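Local coordinates for protein putative short-chain oxidoreductase (Thermus thermophilus, PDB 2YUT) that binds NADP(+) in a Rossmann-type fold and probably works as an oxidoreductase of the short-chain dehydrogenase/reductase family, at residues V74-R79 and L94-L99; A116-A121 and V157-V162. All coordinates share one frame; numbering follows the deposited sequence.

In the fold
Along the chain all of interaction 1 precedes interaction 2. Their centres lie about 16 Å apart; their nearest atoms are about 5 Å apart and do not touch. Interaction 1 sets the loop after strand 67-72 against helix 89-107. Interaction 2 pairs strand 114-119 with strand 158-162, an outermost strand of the parallel sheet within this chain. Strands 67-72 and 114-119 are neighbours in that sheet, and helix 89-107 lies between them in the chain. Both contacts reach the same NADP: 74-79 at both riboses and the adenine, 116-121 at the nicotinamide half. K138 of helix 132-153 lies near both H97 and G120. Together the two contacts line part of the cofactor pocket.

Interaction 1 of 2, residues V74-R79 and L94-L99; sequences VGKAGR and LAAHLL. With NAP (NADP nicotinamide-adenine-dinucleotide phosphate), chain B.
H97 lays its imidazole under G75. CB leaves helix 89-107 with CG anti to the carbonyl carbon and beside the backbone N (chi1 -62°). From CG the ring reaches the loop that follows strand 67-72. CD2 has G75 CA and the NADP hydroxyl O2D as its nearest partners across the contact. G75 CA sits over one face in a CH-pi contact, 4.0 Å from the centroid of the H97 ring. At the tip, NE2 stands 3.6 Å from NADP O2D. CE1 is on the K76 side; K76 O lies in the ring plane there, doubtfully close in the model, and its angle to NE2 is too poor for a hydrogen bond. ND1 bonds instead to M93 O, one turn back in the helix, which fixes the rotation of the ring. In this Rossmann fold the loop 74-79 follows the fourth strand of the chain's NADP-binding sheet. V74 O accepts from NADP O3D at 2.6 Å, and G75 N donates to NADP O4B at 3.2 Å. V74 CG1 fits between the adenine and the helix, 3.4 Å from A96 O. K76 CB rests on A96 CB at 4.0 Å, while K76 NZ turns back to a weak bond with G75 O, beside NADP C8A. A water donates to both V74 O and H97 O.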
ATOM      1  N   VAL A  74       0.234  15.411  -3.764  1.00 21.76           N
ATOM      2  CA  VAL A  74       0.980  15.184  -2.536  1.00 18.54           C
ATOM      3  C   VAL A  74       1.837  13.926  -2.577  1.00 20.87           C
ATOM      4  O   VAL A  74       1.423  12.882  -3.088  1.00 16.87           O
ATOM      5  CB  VAL A  74       0.003  15.095  -1.345  1.00 21.07           C
ATOM      6  CG1 VAL A  74       0.746  14.758  -0.068  1.00 17.61           C
ATOM      7  CG2 VAL A  74      -0.733  16.418  -1.197  1.00 22.60           C
ATOM      8  N   GLY A  75       3.036  14.032  -2.025  1.00 23.09           N
ATOM      9  CA  GLY A  75       3.930  12.895  -1.999  1.00 17.40           C
ATOM     10  C   GLY A  75       5.314  13.255  -1.511  1.00 16.96           C
ATOM     11  O   GLY A  75       5.607  14.413  -1.214  1.00 21.13           O
ATOM     12  N   LYS A  76       6.161  12.237  -1.436  1.00 18.77           N
ATOM     13  CA  LYS A  76       7.544  12.358  -0.995  1.00 23.89           C
ATOM     14  C   LYS A  76       8.286  11.183  -1.609  1.00 26.44           C
ATOM     15  O   LYS A  76       7.677  10.167  -1.936  1.00 24.68           O
ATOM     16  CB  LYS A  76       7.627  12.289   0.532  1.00 32.09           C
ATOM     17  CG  LYS A  76       7.455  13.627   1.212  1.00 50.56           C
ATOM     18  CD  LYS A  76       8.711  14.472   1.054  1.00 59.62           C
ATOM     19  CE  LYS A  76       8.453  15.934   1.386  1.00 57.30           C
ATOM     20  NZ  LYS A  76       7.549  16.560   0.382  1.00 25.51           N
ATOM     21  N   ALA A  77       9.593  11.315  -1.775  1.00 19.53           N
ATOM     22  CA  ALA A  77      10.364  10.237  -2.371  1.00 27.73           C
ATOM     23  C   ALA A  77      11.522   9.839  -1.470  1.00 29.31           C
ATOM     24  O   ALA A  77      11.928  10.598  -0.594  1.00 28.29           O
ATOM     25  CB  ALA A  77      10.875  10.661  -3.739  1.00 23.01           C
ATOM     26  N   GLY A  78      12.043   8.639  -1.688  1.00 30.29           N
ATOM     27  CA  GLY A  78      13.146   8.149  -0.886  1.00 27.08           C
ATOM     28  C   GLY A  78      13.675   6.848  -1.448  1.00 26.43           C
ATOM     29  O   GLY A  78      12.935   6.087  -2.066  1.00 22.84           O
ATOM     30  N   ARG A  79      14.962   6.597  -1.239  1.00 30.30           N
ATOM     31  CA  ARG A  79      15.598   5.380  -1.727  1.00 32.27           C
ATOM     32  C   ARG A  79      16.214   4.610  -0.568  1.00 29.86           C
ATOM     33  O   ARG A  79      16.892   5.191   0.277  1.00 30.78           O
ATOM     34  CB  ARG A  79      16.688   5.722  -2.747  1.00 34.45           C
ATOM     35  CG  ARG A  79      17.515   4.520  -3.184  1.00 51.33           C
ATOM     36  CD  ARG A  79      18.680   4.924  -4.074  1.00 50.88           C
ATOM     37  NE  ARG A  79      18.243   5.388  -5.386  1.00 61.26           N
ATOM     38  CZ  ARG A  79      18.539   6.581  -5.892  1.00 67.81           C
ATOM     39  NH1 ARG A  79      19.274   7.437  -5.194  1.00 62.04           N
ATOM     40  NH2 ARG A  79      18.106   6.915  -7.102  1.00 61.31           N
ATOM     41  N   LEU A  94       3.970   5.711   3.213  1.00 23.00           N
ATOM     42  CA  LEU A  94       2.544   5.417   3.299  1.00 23.55           C
ATOM     43  C   LEU A  94       1.773   6.621   3.841  1.00 19.59           C
ATOM     44  O   LEU A  94       0.669   6.917   3.389  1.00 20.08           O
ATOM     45  CB  LEU A  94       2.299   4.194   4.194  1.00 20.59           C
ATOM     46  CG  LEU A  94       2.433   2.810   3.539  1.00 23.75           C
ATOM     47  CD1 LEU A  94       1.329   2.636   2.513  1.00 25.82           C
ATOM     48  CD2 LEU A  94       3.788   2.657   2.867  1.00 41.57           C
ATOM     49  N   ALA A  95       2.359   7.312   4.811  1.00 13.52           N
ATOM     50  CA  ALA A  95       1.712   8.483   5.392  1.00 23.70           C
ATOM     51  C   ALA A  95       1.584   9.595   4.348  1.00 19.26           C
ATOM     52  O   ALA A  95       0.507  10.158   4.156  1.00 15.21           O
ATOM     53  CB  ALA A  95       2.515   8.986   6.589  1.00 17.73           C
ATOM     54  N   ALA A  96       2.687   9.892   3.668  1.00 20.16           N
ATOM     55  CA  ALA A  96       2.701  10.949   2.664  1.00 23.02           C
ATOM     56  C   ALA A  96       1.804  10.673   1.462  1.00 22.37           C
ATOM     57  O   ALA A  96       1.057  11.556   1.036  1.00 22.02           O
ATOM     58  CB  ALA A  96       4.130  11.208   2.195  1.00 14.98           C
ATOM     59  N   HIS A  97       1.865   9.458   0.923  1.00 13.20           N
ATOM     60  CA  HIS A  97       1.059   9.116  -0.253  1.00 18.62           C
ATOM     61  C   HIS A  97      -0.360   8.609  -0.018  1.00 19.02           C
ATOM     62  O   HIS A  97      -1.293   9.048  -0.692  1.00 20.02           O
ATOM     63  CB  HIS A  97       1.774   8.075  -1.118  1.00 15.52           C
ATOM     64  CG  HIS A  97       3.080   8.537  -1.676  1.00 16.29           C
ATOM     65  ND1 HIS A  97       4.252   8.505  -0.954  1.00 23.22           N
ATOM     66  CD2 HIS A  97       3.405   9.015  -2.901  1.00  9.54           C
ATOM     67  CE1 HIS A  97       5.245   8.937  -1.711  1.00 17.57           C
ATOM     68  NE2 HIS A  97       4.757   9.252  -2.898  1.00 18.22           N
ATOM     69  N   LEU A  98      -0.520   7.685   0.928  1.00 17.91           N
ATOM     70  CA  LEU A  98      -1.822   7.079   1.191  1.00 13.92           C
ATOM     71  C   LEU A  98      -2.700   7.731   2.250  1.00 14.60           C
ATOM     72  O   LEU A  98      -3.878   7.997   1.999  1.00 13.71           O
ATOM     73  CB  LEU A  98      -1.638   5.593   1.542  1.00 23.50           C
ATOM     74  CG  LEU A  98      -2.899   4.788   1.874  1.00 26.79           C
ATOM     75  CD1 LEU A  98      -3.787   4.701   0.639  1.00 24.88           C
ATOM     76  CD2 LEU A  98      -2.513   3.389   2.351  1.00 27.00           C
ATOM     77  N   LEU A  99      -2.149   7.973   3.434  1.00  9.22           N
ATOM     78  CA  LEU A  99      -2.938   8.570   4.498  1.00 16.45           C
ATOM     79  C   LEU A  99      -3.429   9.967   4.124  1.00 19.12           C
ATOM     80  O   LEU A  99      -4.571  10.317   4.415  1.00 21.43           O
ATOM     81  CB  LEU A  99      -2.140   8.604   5.805  1.00 14.60           C
ATOM     82  CG  LEU A  99      -1.728   7.232   6.364  1.00 31.87           C
ATOM     83  CD1 LEU A  99      -1.159   7.416   7.759  1.00 23.59           C
ATOM     84  CD2 LEU A  99      -2.925   6.286   6.417  1.00 23.02           C
TER
HETATM   85  PA  NAP B 500       7.068  17.631  -4.847  1.00 17.20           P
HETATM   86  O1A NAP B 500       8.149  17.127  -3.766  1.00 15.17           O
HETATM   87  O2A NAP B 500       7.587  18.704  -5.724  1.00 15.79           O
HETATM   88  O5B NAP B 500       5.792  18.112  -3.995  1.00 18.56           O
HETATM   89  C5B NAP B 500       5.248  17.270  -2.976  1.00 15.52           C
HETATM   90  C4B NAP B 500       4.063  17.960  -2.301  1.00 20.89           C
HETATM   91  O4B NAP B 500       3.540  17.070  -1.299  1.00 20.90           O
HETATM   92  C3B NAP B 500       4.528  19.226  -1.575  1.00 20.66           C
HETATM   93  O3B NAP B 500       3.564  20.268  -1.752  1.00 24.78           O
HETATM   94  C2B NAP B 500       4.547  18.778  -0.115  1.00 19.79           C
HETATM   95  O2B NAP B 500       4.267  19.897   0.729  1.00 21.54           O
HETATM   96  C1B NAP B 500       3.308  17.884  -0.141  1.00 17.35           C
HETATM   97  N9A NAP B 500       3.248  17.056   1.084  1.00 23.60           N
HETATM   98  C8A NAP B 500       4.121  16.113   1.429  1.00 19.38           C
HETATM   99  N7A NAP B 500       3.774  15.596   2.606  1.00 21.90           N
HETATM  100  C5A NAP B 500       2.671  16.215   3.013  1.00 15.59           C
HETATM  101  C6A NAP B 500       1.874  16.124   4.147  1.00 24.31           C
HETATM  102  N6A NAP B 500       2.166  15.252   5.108  1.00 15.51           N
HETATM  103  N1A NAP B 500       0.809  16.932   4.257  1.00 20.22           N
HETATM  104  C2A NAP B 500       0.514  17.803   3.308  1.00 22.83           C
HETATM  105  N3A NAP B 500       1.249  17.918   2.217  1.00 12.63           N
HETATM  106  C4A NAP B 500       2.330  17.144   2.042  1.00 20.19           C
HETATM  107  O3  NAP B 500       6.614  16.303  -5.639  1.00 16.51           O
HETATM  108  PN  NAP B 500       5.879  16.344  -7.071  1.00 19.25           P
HETATM  109  O1N NAP B 500       6.851  15.977  -8.127  1.00 18.87           O
HETATM  110  O2N NAP B 500       5.120  17.606  -7.217  1.00 19.76           O
HETATM  111  O5D NAP B 500       4.832  15.124  -6.968  1.00 18.99           O
HETATM  112  C5D NAP B 500       3.429  15.370  -6.840  1.00 18.84           C
HETATM  113  C4D NAP B 500       2.629  14.066  -6.911  1.00 15.42           C
HETATM  114  O4D NAP B 500       2.945  13.448  -8.175  1.00 17.45           O
HETATM  115  C3D NAP B 500       3.091  13.084  -5.831  1.00 17.59           C
HETATM  116  O3D NAP B 500       2.056  12.151  -5.507  1.00 19.98           O
HETATM  117  C2D NAP B 500       4.233  12.370  -6.548  1.00 18.43           C
HETATM  118  O2D NAP B 500       4.495  11.090  -5.966  1.00 18.66           O
HETATM  119  C1D NAP B 500       3.555  12.175  -7.903  1.00 15.66           C
HETATM  120  N1N NAP B 500       4.494  11.757  -8.968  1.00 18.11           N
HETATM  121  C2N NAP B 500       5.647  12.509  -9.222  1.00 16.99           C
HETATM  122  C3N NAP B 500       6.528  12.109 -10.221  1.00 20.84           C
HETATM  123  C7N NAP B 500       7.785  12.933 -10.506  1.00 26.68           C
HETATM  124  O7N NAP B 500       8.666  12.509 -11.252  1.00 22.87           O
HETATM  125  N7N NAP B 500       7.839  14.107  -9.883  1.00 13.22           N
HETATM  126  C4N NAP B 500       6.263  10.964 -10.965  1.00 25.48           C
HETATM  127  C5N NAP B 500       5.118  10.215 -10.717  1.00 28.51           C
HETATM  128  C6N NAP B 500       4.232  10.606  -9.721  1.00 23.26           C
HETATM  129  P2B NAP B 500       5.438  20.821   1.338  1.00 34.07           P
HETATM  130  O1X NAP B 500       6.563  20.993   0.198  1.00 30.57           O
HETATM  131  O2X NAP B 500       4.761  22.269   1.539  1.00 29.87           O
HETATM  132  O3X NAP B 500       5.992  20.275   2.597  1.00 35.27           O
HETATM  133  O   HOH W   1      -0.654  10.823  -2.966  1.00 19.96           O

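Interaction 2 of 2, residues A116-A121 and V157-V162. With NAP (NADP nicotinamide-adenine-dinucleotide phosphate), chain B.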
ATOM      1  N   ALA A 116     -11.880  13.980  -8.797  1.00 18.54           N
ATOM      2  CA  ALA A 116     -10.859  13.970  -7.759  1.00 17.13           C
ATOM      3  C   ALA A 116      -9.682  13.226  -8.366  1.00 18.33           C
ATOM      4  O   ALA A 116      -9.771  12.035  -8.678  1.00 20.71           O
ATOM      5  CB  ALA A 116     -11.380  13.267  -6.508  1.00 18.48           C
ATOM      6  N   VAL A 117      -8.583  13.951  -8.542  1.00 16.12           N
ATOM      7  CA  VAL A 117      -7.384  13.428  -9.174  1.00 11.55           C
ATOM      8  C   VAL A 117      -6.280  13.056  -8.196  1.00 17.74           C
ATOM      9  O   VAL A 117      -5.932  13.832  -7.308  1.00 17.47           O
ATOM     10  CB  VAL A 117      -6.827  14.466 -10.186  1.00 17.52           C
ATOM     11  CG1 VAL A 117      -5.658  13.885 -10.953  1.00 13.66           C
ATOM     12  CG2 VAL A 117      -7.938  14.916 -11.133  1.00 15.96           C
ATOM     13  N   PHE A 118      -5.725  11.864  -8.386  1.00 15.15           N
ATOM     14  CA  PHE A 118      -4.653  11.355  -7.536  1.00 14.08           C
ATOM     15  C   PHE A 118      -3.547  10.850  -8.445  1.00 11.39           C
ATOM     16  O   PHE A 118      -3.783  10.562  -9.620  1.00 17.28           O
ATOM     17  CB  PHE A 118      -5.184  10.226  -6.648  1.00 15.55           C
ATOM     18  CG  PHE A 118      -6.232  10.677  -5.671  1.00 15.37           C
ATOM     19  CD1 PHE A 118      -5.872  11.128  -4.402  1.00 15.08           C
ATOM     20  CD2 PHE A 118      -7.576  10.695  -6.034  1.00 16.38           C
ATOM     21  CE1 PHE A 118      -6.832  11.595  -3.508  1.00 13.07           C
ATOM     22  CE2 PHE A 118      -8.548  11.158  -5.151  1.00 14.70           C
ATOM     23  CZ  PHE A 118      -8.176  11.610  -3.886  1.00 13.83           C
ATOM     24  N   PHE A 119      -2.342  10.731  -7.903  1.00 13.85           N
ATOM     25  CA  PHE A 119      -1.203  10.294  -8.692  1.00 16.31           C
ATOM     26  C   PHE A 119      -0.594   8.971  -8.216  1.00 19.72           C
ATOM     27  O   PHE A 119      -0.142   8.851  -7.076  1.00 17.02           O
ATOM     28  CB  PHE A 119      -0.153  11.412  -8.687  1.00 13.50           C
ATOM     29  CG  PHE A 119      -0.671  12.720  -9.239  1.00 14.91           C
ATOM     30  CD1 PHE A 119      -0.584  12.999 -10.606  1.00 12.39           C
ATOM     31  CD2 PHE A 119      -1.301  13.641  -8.406  1.00 15.48           C
ATOM     32  CE1 PHE A 119      -1.124  14.177 -11.133  1.00 14.85           C
ATOM     33  CE2 PHE A 119      -1.847  14.824  -8.921  1.00 20.20           C
ATOM     34  CZ  PHE A 119      -1.759  15.094 -10.289  1.00 17.35           C
ATOM     35  N   GLY A 120      -0.598   7.978  -9.102  1.00 17.92           N
ATOM     36  CA  GLY A 120      -0.032   6.685  -8.770  1.00 22.71           C
ATOM     37  C   GLY A 120       1.340   6.565  -9.404  1.00 26.13           C
ATOM     38  O   GLY A 120       2.140   7.497  -9.330  1.00 20.55           O
ATOM     39  N   ALA A 121       1.614   5.428 -10.035  1.00 22.80           N
ATOM     40  CA  ALA A 121       2.906   5.222 -10.681  1.00 27.33           C
ATOM     41  C   ALA A 121       2.905   4.016 -11.603  1.00 20.77           C
ATOM     42  O   ALA A 121       2.165   3.059 -11.385  1.00 24.56           O
ATOM     43  CB  ALA A 121       3.993   5.051  -9.630  1.00 17.28           C
ATOM     44  N   VAL A 157     -19.381  11.452  -8.040  1.00 27.66           N
ATOM     45  CA  VAL A 157     -17.988  11.886  -8.074  1.00 24.75           C
ATOM     46  C   VAL A 157     -17.102  10.913  -8.844  1.00 27.31           C
ATOM     47  O   VAL A 157     -17.151   9.700  -8.623  1.00 27.04           O
ATOM     48  CB  VAL A 157     -17.432  12.036  -6.647  1.00 20.20           C
ATOM     49  CG1 VAL A 157     -15.989  12.507  -6.694  1.00 18.77           C
ATOM     50  CG2 VAL A 157     -18.288  13.012  -5.865  1.00 15.08           C
ATOM     51  N   HIS A 158     -16.285  11.451  -9.741  1.00 24.43           N
ATOM     52  CA  HIS A 158     -15.396  10.625 -10.543  1.00 25.32           C
ATOM     53  C   HIS A 158     -13.961  10.675 -10.054  1.00 31.08           C
ATOM     54  O   HIS A 158     -13.345  11.743 -10.027  1.00 24.74           O
ATOM     55  CB  HIS A 158     -15.422  11.066 -12.003  1.00 23.08           C
ATOM     56  CG  HIS A 158     -16.797  11.139 -12.584  1.00 38.63           C
ATOM     57  ND1 HIS A 158     -17.649  12.195 -12.345  1.00 44.48           N
ATOM     58  CD2 HIS A 158     -17.474  10.281 -13.384  1.00 34.39           C
ATOM     59  CE1 HIS A 158     -18.791  11.985 -12.975  1.00 41.55           C
ATOM     60  NE2 HIS A 158     -18.711  10.831 -13.612  1.00 45.85           N
ATOM     61  N   LEU A 159     -13.433   9.516  -9.675  1.00 22.72           N
ATOM     62  CA  LEU A 159     -12.053   9.423  -9.221  1.00 24.13           C
ATOM     63  C   LEU A 159     -11.200   9.157 -10.449  1.00 18.87           C
ATOM     64  O   LEU A 159     -11.523   8.293 -11.259  1.00 24.06           O
ATOM     65  CB  LEU A 159     -11.879   8.275  -8.224  1.00 23.82           C
ATOM     66  CG  LEU A 159     -12.613   8.377  -6.885  1.00 29.27           C
ATOM     67  CD1 LEU A 159     -12.325   7.125  -6.052  1.00 29.68           C
ATOM     68  CD2 LEU A 159     -12.165   9.623  -6.140  1.00 28.05           C
ATOM     69  N   VAL A 160     -10.117   9.911 -10.589  1.00 21.49           N
ATOM     70  CA  VAL A 160      -9.215   9.756 -11.722  1.00 18.42           C
ATOM     71  C   VAL A 160      -7.817   9.414 -11.214  1.00 25.47           C
ATOM     72  O   VAL A 160      -7.253  10.135 -10.389  1.00 24.82           O
ATOM     73  CB  VAL A 160      -9.140  11.061 -12.550  1.00 17.10           C
ATOM     74  CG1 VAL A 160      -8.221  10.875 -13.743  1.00 16.56           C
ATOM     75  CG2 VAL A 160     -10.537  11.468 -13.002  1.00 19.75           C
ATOM     76  N   LEU A 161      -7.267   8.305 -11.697  1.00 24.79           N
ATOM     77  CA  LEU A 161      -5.930   7.889 -11.301  1.00 15.64           C
ATOM     78  C   LEU A 161      -4.953   8.263 -12.411  1.00 18.76           C
ATOM     79  O   LEU A 161      -5.094   7.828 -13.552  1.00 17.30           O
ATOM     80  CB  LEU A 161      -5.893   6.377 -11.047  1.00 25.68           C
ATOM     81  CG  LEU A 161      -4.616   5.750 -10.468  1.00 29.93           C
ATOM     82  CD1 LEU A 161      -3.544   5.647 -11.530  1.00 39.17           C
ATOM     83  CD2 LEU A 161      -4.129   6.582  -9.296  1.00 23.31           C
ATOM     84  N   VAL A 162      -3.962   9.078 -12.073  1.00 20.74           N
ATOM     85  CA  VAL A 162      -2.977   9.508 -13.056  1.00 16.21           C
ATOM     86  C   VAL A 162      -1.619   8.831 -12.886  1.00 14.15           C
ATOM     87  O   VAL A 162      -1.085   8.748 -11.778  1.00 17.31           O
ATOM     88  CB  VAL A 162      -2.746  11.041 -12.987  1.00 19.07           C
ATOM     89  CG1 VAL A 162      -1.680  11.447 -13.998  1.00 14.83           C
ATOM     90  CG2 VAL A 162      -4.055  11.789 -13.235  1.00 12.31           C
TER
HETATM   91  PA  NAP B 500       7.068  17.631  -4.847  1.00 17.20           P
HETATM   92  O1A NAP B 500       8.149  17.127  -3.766  1.00 15.17           O
HETATM   93  O2A NAP B 500       7.587  18.704  -5.724  1.00 15.79           O
HETATM   94  O5B NAP B 500       5.792  18.112  -3.995  1.00 18.56           O
HETATM   95  C5B NAP B 500       5.248  17.270  -2.976  1.00 15.52           C
HETATM   96  C4B NAP B 500       4.063  17.960  -2.301  1.00 20.89           C
HETATM   97  O4B NAP B 500       3.540  17.070  -1.299  1.00 20.90           O
HETATM   98  C3B NAP B 500       4.528  19.226  -1.575  1.00 20.66           C
HETATM   99  O3B NAP B 500       3.564  20.268  -1.752  1.00 24.78           O
HETATM  100  C2B NAP B 500       4.547  18.778  -0.115  1.00 19.79           C
HETATM  101  O2B NAP B 500       4.267  19.897   0.729  1.00 21.54           O
HETATM  102  C1B NAP B 500       3.308  17.884  -0.141  1.00 17.35           C
HETATM  103  N9A NAP B 500       3.248  17.056   1.084  1.00 23.60           N
HETATM  104  C8A NAP B 500       4.121  16.113   1.429  1.00 19.38           C
HETATM  105  N7A NAP B 500       3.774  15.596   2.606  1.00 21.90           N
HETATM  106  C5A NAP B 500       2.671  16.215   3.013  1.00 15.59           C
HETATM  107  C6A NAP B 500       1.874  16.124   4.147  1.00 24.31           C
HETATM  108  N6A NAP B 500       2.166  15.252   5.108  1.00 15.51           N
HETATM  109  N1A NAP B 500       0.809  16.932   4.257  1.00 20.22           N
HETATM  110  C2A NAP B 500       0.514  17.803   3.308  1.00 22.83           C
HETATM  111  N3A NAP B 500       1.249  17.918   2.217  1.00 12.63           N
HETATM  112  C4A NAP B 500       2.330  17.144   2.042  1.00 20.19           C
HETATM  113  O3  NAP B 500       6.614  16.303  -5.639  1.00 16.51           O
HETATM  114  PN  NAP B 500       5.879  16.344  -7.071  1.00 19.25           P
HETATM  115  O1N NAP B 500       6.851  15.977  -8.127  1.00 18.87           O
HETATM  116  O2N NAP B 500       5.120  17.606  -7.217  1.00 19.76           O
HETATM  117  O5D NAP B 500       4.832  15.124  -6.968  1.00 18.99           O
HETATM  118  C5D NAP B 500       3.429  15.370  -6.840  1.00 18.84           C
HETATM  119  C4D NAP B 500       2.629  14.066  -6.911  1.00 15.42           C
HETATM  120  O4D NAP B 500       2.945  13.448  -8.175  1.00 17.45           O
HETATM  121  C3D NAP B 500       3.091  13.084  -5.831  1.00 17.59           C
HETATM  122  O3D NAP B 500       2.056  12.151  -5.507  1.00 19.98           O
HETATM  123  C2D NAP B 500       4.233  12.370  -6.548  1.00 18.43           C
HETATM  124  O2D NAP B 500       4.495  11.090  -5.966  1.00 18.66           O
HETATM  125  C1D NAP B 500       3.555  12.175  -7.903  1.00 15.66           C
HETATM  126  N1N NAP B 500       4.494  11.757  -8.968  1.00 18.11           N
HETATM  127  C2N NAP B 500       5.647  12.509  -9.222  1.00 16.99           C
HETATM  128  C3N NAP B 500       6.528  12.109 -10.221  1.00 20.84           C
HETATM  129  C7N NAP B 500       7.785  12.933 -10.506  1.00 26.68           C
HETATM  130  O7N NAP B 500       8.666  12.509 -11.252  1.00 22.87           O
HETATM  131  N7N NAP B 500       7.839  14.107  -9.883  1.00 13.22           N
HETATM  132  C4N NAP B 500       6.263  10.964 -10.965  1.00 25.48           C
HETATM  133  C5N NAP B 500       5.118  10.215 -10.717  1.00 28.51           C
HETATM  134  C6N NAP B 500       4.232  10.606  -9.721  1.00 23.26           C
HETATM  135  P2B NAP B 500       5.438  20.821   1.338  1.00 34.07           P
HETATM  136  O1X NAP B 500       6.563  20.993   0.198  1.00 30.57           O
HETATM  137  O2X NAP B 500       4.761  22.269   1.539  1.00 29.87           O
HETATM  138  O3X NAP B 500       5.992  20.275   2.597  1.00 35.27           O
HETATM  139  O   HOH W   2       1.479   9.451 -11.188  1.00 30.54           O
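Strands 116-119 and 158-162 run parallel, the axes of these segments approaching to 4.8 Å and turned by 25°, with A116, V117, F118 and F119 level with L159, V160, L161 and V162. Five backbone bonds alternate between them. A116 N donates to H158 O, and V160 N to A116 O. F118 N then reaches V160 O at 3.1 Å, and V162 N reaches F118 O. G120 N extends the pattern past the end of strand 116-119 with a bond to V162 O of 2.8 Å. A water donates to V162 O and G120 O.

On one face of the sheet, V162 packs against two side chains. Its CG2 presses on V117 CG1 at 3.5 Å, tighter than usual carbon contact. Its CB lies 3.8 Å from F119 CD1, the two side chains pointing the same way. F119 also carries CB to within 3.7 Å of NADP O4D. On the other face, L159 CD2 meets A116 CB at 3.7 Å and F118 CE2 at 4.1 Å. L161 turns at chi2 (-76°), which brings its CD2 beside G120 N. Helix 132-153 covers this face at F118 and L161; helix 185-196 covers the first at V117, V160 and V162. The two strands are joined by a chain crossing through helix 132-153, the beta-alpha-beta crossover of a Rossmann fold.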